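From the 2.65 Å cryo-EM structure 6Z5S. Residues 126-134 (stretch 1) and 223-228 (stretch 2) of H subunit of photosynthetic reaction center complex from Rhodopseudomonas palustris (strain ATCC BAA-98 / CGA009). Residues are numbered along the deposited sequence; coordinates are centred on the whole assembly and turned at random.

Stretch 1, residues 126-134: LPIIVPLRA
Stretch 2 223-228: KGDQVS

This small contact buries 349 Å² and combines a salt bridge, an apolar pair and side-chain packing against backbone. Stretch 1 is extended except for a kink at Ile128 (-88/-29), with a strand at 129-131 (phi/psi -95/107, -139/155 and -67/151), then turns through Leu132 (-61/-27) and Arg133 (-63/-16), where Ala134 N donates to Pro131 O at 2.7 Å. Stretch 2 has no regular structure: Gly224 (-115/-29) and Asp225 (-118/15) precede the extended Gln226 (-154/149) and Val227 (-127/135). Val130 CA lies 5.5 Å from Gln226 CA, where the chains run roughly antiparallel, yet no backbone hydrogen bond joins the stretches.

Pro131, which has no amide hydrogen, packs its ring on the backbone, with Pro131 CD 3.3 Å from Asp225 O. Arg133 (p, t, t, chi4 -96°) is long enough to bring its guanidinium edge to Asp225 (m, chi2 -26°): Arg133 NE and Arg133 NH1 donate to Asp225 OD1 at 3.0 Å, a forked salt bridge on one oxygen. Arg133 NH1 also makes a weak bond to Gly224 O at 3.3 Å.

Elsewhere in the contact, branched Ile129 (m, t) and Val227 (p), both buried, meet at 3.8 Å through Ile129 CG2 and Val227 CG1. Pro127, C-gamma exo, points toward stretch 2, its CG 3.5 Å from OE1 of Gln226 (p, t, chi3 32°).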

ATOM      1  N   LEU D 126      23.024   3.528  29.188  1.00 72.68           N
ATOM      2  CA  LEU D 126      23.768   2.298  29.382  1.00 72.68           C
ATOM      3  C   LEU D 126      23.803   1.524  28.078  1.00 72.68           C
ATOM      4  O   LEU D 126      22.871   1.614  27.277  1.00 72.68           O
ATOM      5  CB  LEU D 126      23.131   1.434  30.476  1.00 72.68           C
ATOM      6  CG  LEU D 126      23.095   2.071  31.860  1.00 72.68           C
ATOM      7  CD1 LEU D 126      22.347   1.177  32.827  1.00 72.68           C
ATOM      8  CD2 LEU D 126      24.499   2.354  32.356  1.00 72.68           C
ATOM      9  N   PRO D 127      24.863   0.762  27.833  1.00 65.70           N
ATOM     10  CA  PRO D 127      24.914  -0.048  26.611  1.00 65.70           C
ATOM     11  C   PRO D 127      23.714  -0.976  26.519  1.00 65.70           C
ATOM     12  O   PRO D 127      23.326  -1.616  27.496  1.00 65.70           O
ATOM     13  CB  PRO D 127      26.224  -0.822  26.759  1.00 65.70           C
ATOM     14  CG  PRO D 127      27.053   0.035  27.638  1.00 65.70           C
ATOM     15  CD  PRO D 127      26.109   0.666  28.607  1.00 65.70           C
ATOM     16  N   ILE D 128      23.120  -1.039  25.331  1.00 66.98           N
ATOM     17  CA  ILE D 128      21.941  -1.870  25.138  1.00 66.98           C
ATOM     18  C   ILE D 128      22.304  -3.300  24.758  1.00 66.98           C
ATOM     19  O   ILE D 128      21.546  -4.225  25.056  1.00 66.98           O
ATOM     20  CB  ILE D 128      21.011  -1.249  24.087  1.00 66.98           C
ATOM     21  CG1 ILE D 128      21.734  -1.100  22.755  1.00 66.98           C
ATOM     22  CG2 ILE D 128      20.516   0.093  24.554  1.00 66.98           C
ATOM     23  CD1 ILE D 128      20.875  -0.523  21.670  1.00 66.98           C
ATOM     24  N   ILE D 129      23.437  -3.508  24.097  1.00 61.42           N
ATOM     25  CA  ILE D 129      23.883  -4.846  23.732  1.00 61.42           C
ATOM     26  C   ILE D 129      24.835  -5.304  24.827  1.00 61.42           C
ATOM     27  O   ILE D 129      25.966  -4.831  24.923  1.00 61.42           O
ATOM     28  CB  ILE D 129      24.542  -4.871  22.356  1.00 61.42           C
ATOM     29  CG1 ILE D 129      23.590  -4.306  21.308  1.00 61.42           C
ATOM     30  CG2 ILE D 129      24.944  -6.283  21.997  1.00 61.42           C
ATOM     31  CD1 ILE D 129      24.042  -4.538  19.897  1.00 61.42           C
ATOM     32  N   VAL D 130      24.371  -6.228  25.664  1.00 63.78           N
ATOM     33  CA  VAL D 130      25.151  -6.671  26.820  1.00 63.78           C
ATOM     34  C   VAL D 130      25.018  -8.171  26.970  1.00 63.78           C
ATOM     35  O   VAL D 130      24.039  -8.780  26.520  1.00 63.78           O
ATOM     36  CB  VAL D 130      24.689  -5.983  28.119  1.00 63.78           C
ATOM     37  CG1 VAL D 130      24.982  -4.504  28.066  1.00 63.78           C
ATOM     38  CG2 VAL D 130      23.216  -6.217  28.334  1.00 63.78           C
ATOM     39  N   PRO D 131      26.003  -8.803  27.603  1.00 67.63           N
ATOM     40  CA  PRO D 131      25.863 -10.225  27.923  1.00 67.63           C
ATOM     41  C   PRO D 131      24.762 -10.425  28.949  1.00 67.63           C
ATOM     42  O   PRO D 131      24.487  -9.550  29.768  1.00 67.63           O
ATOM     43  CB  PRO D 131      27.233 -10.603  28.495  1.00 67.63           C
ATOM     44  CG  PRO D 131      28.137  -9.491  28.123  1.00 67.63           C
ATOM     45  CD  PRO D 131      27.295  -8.273  28.061  1.00 67.63           C
ATOM     46  N   LEU D 132      24.122 -11.595  28.894  1.00 71.06           N
ATOM     47  CA  LEU D 132      23.034 -11.866  29.825  1.00 71.06           C
ATOM     48  C   LEU D 132      23.506 -11.839  31.270  1.00 71.06           C
ATOM     49  O   LEU D 132      22.721 -11.533  32.173  1.00 71.06           O
ATOM     50  CB  LEU D 132      22.380 -13.207  29.512  1.00 71.06           C
ATOM     51  CG  LEU D 132      21.199 -13.139  28.555  1.00 71.06           C
ATOM     52  CD1 LEU D 132      20.618 -14.518  28.347  1.00 71.06           C
ATOM     53  CD2 LEU D 132      20.152 -12.195  29.098  1.00 71.06           C
ATOM     54  N   ARG D 133      24.781 -12.143  31.509  1.00 71.70           N
ATOM     55  CA  ARG D 133      25.342 -11.997  32.845  1.00 71.70           C
ATOM     56  C   ARG D 133      25.334 -10.551  33.321  1.00 71.70           C
ATOM     57  O   ARG D 133      25.489 -10.307  34.521  1.00 71.70           O
ATOM     58  CB  ARG D 133      26.767 -12.534  32.872  1.00 71.70           C
ATOM     59  CG  ARG D 133      27.708 -11.754  31.989  1.00 71.70           C
ATOM     60  CD  ARG D 133      29.135 -12.218  32.140  1.00 71.70           C
ATOM     61  NE  ARG D 133      30.007 -11.552  31.181  1.00 71.70           N
ATOM     62  CZ  ARG D 133      30.362 -12.072  30.013  1.00 71.70           C
ATOM     63  NH1 ARG D 133      31.156 -11.393  29.200  1.00 71.70           N
ATOM     64  NH2 ARG D 133      29.926 -13.272  29.660  1.00 71.70           N
ATOM     65  N   ALA D 134      25.160  -9.591  32.416  1.00 75.32           N
ATOM     66  CA  ALA D 134      25.167  -8.181  32.770  1.00 75.32           C
ATOM     67  C   ALA D 134      23.798  -7.528  32.695  1.00 75.32           C
ATOM     68  O   ALA D 134      23.677  -6.349  33.040  1.00 75.32           O
ATOM     69  CB  ALA D 134      26.137  -7.412  31.863  1.00 75.32           C
ATOM     70  N   LYS D 223      36.301  -3.975  25.454  1.00 66.99           N
ATOM     71  CA  LYS D 223      35.743  -4.250  26.769  1.00 66.99           C
ATOM     72  C   LYS D 223      35.287  -5.704  26.811  1.00 66.99           C
ATOM     73  O   LYS D 223      35.461  -6.463  25.856  1.00 66.99           O
ATOM     74  CB  LYS D 223      34.603  -3.290  27.084  1.00 66.99           C
ATOM     75  CG  LYS D 223      34.942  -1.840  26.863  1.00 66.99           C
ATOM     76  CD  LYS D 223      36.149  -1.437  27.664  1.00 66.99           C
ATOM     77  CE  LYS D 223      36.217   0.066  27.796  1.00 66.99           C
ATOM     78  NZ  LYS D 223      34.969   0.607  28.397  1.00 66.99           N
ATOM     79  N   GLY D 224      34.685  -6.108  27.923  1.00 68.10           N
ATOM     80  CA  GLY D 224      34.256  -7.481  28.069  1.00 68.10           C
ATOM     81  C   GLY D 224      32.754  -7.626  28.158  1.00 68.10           C
ATOM     82  O   GLY D 224      32.201  -8.655  27.764  1.00 68.10           O
ATOM     83  N   ASP D 225      32.078  -6.600  28.673  1.00 67.04           N
ATOM     84  CA  ASP D 225      30.636  -6.651  28.865  1.00 67.04           C
ATOM     85  C   ASP D 225      29.909  -5.595  28.046  1.00 67.04           C
ATOM     86  O   ASP D 225      28.737  -5.315  28.303  1.00 67.04           O
ATOM     87  CB  ASP D 225      30.290  -6.502  30.343  1.00 67.04           C
ATOM     88  CG  ASP D 225      30.775  -7.669  31.169  1.00 67.04           C
ATOM     89  OD1 ASP D 225      30.914  -8.777  30.611  1.00 67.04           O
ATOM     90  OD2 ASP D 225      31.013  -7.480  32.379  1.00 67.04           O
ATOM     91  N   GLN D 226      30.578  -4.999  27.067  1.00 61.37           N
ATOM     92  CA  GLN D 226      29.925  -4.057  26.179  1.00 61.37           C
ATOM     93  C   GLN D 226      30.674  -4.042  24.858  1.00 61.37           C
ATOM     94  O   GLN D 226      31.884  -4.265  24.810  1.00 61.37           O
ATOM     95  CB  GLN D 226      29.861  -2.657  26.790  1.00 61.37           C
ATOM     96  CG  GLN D 226      31.145  -1.876  26.689  1.00 61.37           C
ATOM     97  CD  GLN D 226      31.099  -0.596  27.484  1.00 61.37           C
ATOM     98  OE1 GLN D 226      30.441  -0.522  28.517  1.00 61.37           O
ATOM     99  NE2 GLN D 226      31.798   0.422  27.007  1.00 61.37           N
ATOM    100  N   VAL D 227      29.937  -3.790  23.787  1.00 57.93           N
ATOM    101  CA  VAL D 227      30.481  -3.790  22.439  1.00 57.93           C
ATOM    102  C   VAL D 227      30.124  -2.470  21.775  1.00 57.93           C
ATOM    103  O   VAL D 227      28.993  -1.989  21.895  1.00 57.93           O
ATOM    104  CB  VAL D 227      29.963  -4.997  21.627  1.00 57.93           C
ATOM    105  CG1 VAL D 227      28.452  -4.979  21.531  1.00 57.93           C
ATOM    106  CG2 VAL D 227      30.582  -5.020  20.246  1.00 57.93           C
ATOM    107  N   SER D 228      31.097  -1.870  21.103  1.00 55.22           N
ATOM    108  CA  SER D 228      30.898  -0.594  20.441  1.00 55.22           C
ATOM    109  C   SER D 228      30.337  -0.800  19.039  1.00 55.22           C
ATOM    110  O   SER D 228      30.376  -1.894  18.478  1.00 55.22           O
ATOM    111  CB  SER D 228      32.210   0.180  20.376  1.00 55.22           C
ATOM    112  OG  SER D 228      33.043  -0.334  19.360  1.00 55.22           O
TER